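Local coordinates for protein acyl-coenzyme A thioesterase PaaI (Escherichia coli, PDB 1PSU) that hydrolyses acyl-CoA thioesters in phenylacetate degradation, preferring ring-hydroxylated phenylacetyl-CoA substrates, at residues Thr37-Ala42 with Gly91-Ala96. Residues are numbered along the deposited sequence; the frame is centred on the assembly and turned at random.
Sequences TMTVTA and GDTLTA
The carbonyl O of Leu94 takes the N-H of Met38 at 2.9 Å in the carbonyl plane, and the CA of Thr37 also approaches it, as a CA-H...O contact of 3.2 Å. This is where neighbouring antiparallel strands of the hot dog fold, 33-39 and 93-103, meet in the sheet that wraps helix 53-69. Leu94 N returns a straighter bond to Met38 O (2.8 Å, 163° at the hydrogen), which closes the hydrogen-bonded pair. Beyond the end of strand 33-39 the pairing carries on through Val40, whose N-H reaches Asp92 O and whose O receives Gly91 N from a position tilted off the carbonyl plane. The side chains divide by face. Leu94 and the selenomethionine Met38 both pack on Leu59 of the helix. On the other face lie the non-hydrogen-bonded pairs Thr37-Thr95 and Thr39-Thr93; Thr37 CG2 meets Thr93 CG2 at 3.6 Å, whereas Thr39 OG1 and Thr93 OG1 stay 3.9 Å apart. The end of Asp92 leads away from Val40, its OD1 hydrogen-bonded to Gln117 NE2, while OE1 of that amide accepts Thr93 N-H. A chi1 of -180° sets Val40 CG2 beside its own backbone N, and this methyl presses tightly on Leu94 CD1, at 3.5 Å.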
loop_
_atom_site.group_PDB
_atom_site.type_symbol
_atom_site.label_atom_id
_atom_site.label_comp_id
_atom_site.label_asym_id
_atom_site.label_seq_id
_atom_site.Cartn_x
_atom_site.Cartn_y
_atom_site.Cartn_z
ATOM N N THR B 37 11.898 -0.751 -10.670
ATOM C CA THR B 37 12.081 0.699 -10.774
ATOM C C THR B 37 10.809 1.424 -11.206
ATOM O O THR B 37 9.987 0.885 -11.952
ATOM C CB THR B 37 13.182 1.061 -11.795
ATOM O OG1 THR B 37 14.368 0.316 -11.502
ATOM C CG2 THR B 37 13.505 2.543 -11.712
HETATM N N MSE B 38 10.667 2.662 -10.748
HETATM C CA MSE B 38 9.511 3.482 -11.077
HETATM C C MSE B 38 9.871 4.965 -10.965
HETATM O O MSE B 38 10.674 5.359 -10.120
HETATM C CB MSE B 38 8.365 3.143 -10.119
HETATM C CG MSE B 38 7.097 3.957 -10.301
HETATM SE SE MSE B 38 6.014 3.957 -8.665
HETATM C CE MSE B 38 4.810 2.520 -9.034
ATOM N N THR B 39 9.292 5.784 -11.828
ATOM C CA THR B 39 9.550 7.213 -11.768
ATOM C C THR B 39 8.347 7.900 -11.145
ATOM O O THR B 39 7.213 7.615 -11.512
ATOM C CB THR B 39 9.800 7.793 -13.167
ATOM O OG1 THR B 39 11.063 7.322 -13.656
ATOM C CG2 THR B 39 9.817 9.316 -13.126
ATOM N N VAL B 40 8.595 8.783 -10.183
ATOM C CA VAL B 40 7.507 9.497 -9.534
ATOM C C VAL B 40 6.966 10.544 -10.495
ATOM O O VAL B 40 7.710 11.393 -10.991
ATOM C CB VAL B 40 7.969 10.197 -8.247
ATOM C CG1 VAL B 40 6.799 10.924 -7.610
ATOM C CG2 VAL B 40 8.550 9.173 -7.277
ATOM N N THR B 41 5.667 10.461 -10.765
ATOM C CA THR B 41 4.994 11.384 -11.671
ATOM C C THR B 41 4.074 12.329 -10.893
ATOM O O THR B 41 3.667 12.029 -9.765
ATOM C CB THR B 41 4.150 10.614 -12.694
ATOM O OG1 THR B 41 3.593 11.532 -13.635
ATOM C CG2 THR B 41 3.011 9.874 -11.998
ATOM N N ALA B 42 3.738 13.467 -11.492
ATOM C CA ALA B 42 2.866 14.436 -10.831
ATOM C C ALA B 42 1.475 13.865 -10.564
ATOM O O ALA B 42 0.724 14.398 -9.751
ATOM C CB ALA B 42 2.755 15.703 -11.676
ATOM N N GLY B 91 9.665 13.298 -10.562
ATOM C CA GLY B 91 10.916 13.210 -11.289
ATOM C C GLY B 91 11.911 12.293 -10.609
ATOM O O GLY B 91 12.904 11.890 -11.211
ATOM N N ASP B 92 11.659 11.970 -9.344
ATOM C CA ASP B 92 12.552 11.091 -8.604
ATOM C C ASP B 92 12.438 9.694 -9.189
ATOM O O ASP B 92 11.361 9.282 -9.620
ATOM C CB ASP B 92 12.173 11.070 -7.119
ATOM C CG ASP B 92 12.850 12.174 -6.328
ATOM O OD1 ASP B 92 13.254 13.203 -6.930
ATOM O OD2 ASP B 92 12.974 12.026 -5.090
ATOM N N THR B 93 13.551 8.972 -9.240
ATOM C CA THR B 93 13.530 7.607 -9.755
ATOM C C THR B 93 13.700 6.704 -8.553
ATOM O O THR B 93 14.709 6.771 -7.852
ATOM C CB THR B 93 14.657 7.355 -10.768
ATOM O OG1 THR B 93 14.464 8.204 -11.908
ATOM C CG2 THR B 93 14.630 5.897 -11.236
ATOM N N LEU B 94 12.688 5.878 -8.316
ATOM C CA LEU B 94 12.674 4.980 -7.176
ATOM C C LEU B 94 12.981 3.543 -7.559
ATOM O O LEU B 94 12.436 3.004 -8.526
ATOM C CB LEU B 94 11.312 5.059 -6.480
ATOM C CG LEU B 94 10.916 6.476 -6.061
ATOM C CD1 LEU B 94 9.562 6.462 -5.377
ATOM C CD2 LEU B 94 11.983 7.045 -5.136
ATOM N N THR B 95 13.876 2.932 -6.793
ATOM C CA THR B 95 14.272 1.559 -7.027
ATOM C C THR B 95 13.920 0.763 -5.783
ATOM O O THR B 95 14.282 1.139 -4.664
ATOM C CB THR B 95 15.787 1.454 -7.297
ATOM O OG1 THR B 95 16.135 2.304 -8.402
ATOM C CG2 THR B 95 16.162 0.018 -7.635
ATOM N N ALA B 96 13.201 -0.332 -5.994
ATOM C CA ALA B 96 12.780 -1.204 -4.914
ATOM C C ALA B 96 13.438 -2.575 -5.073
ATOM O O ALA B 96 13.283 -3.241 -6.104
ATOM C CB ALA B 96 11.255 -1.325 -4.931
#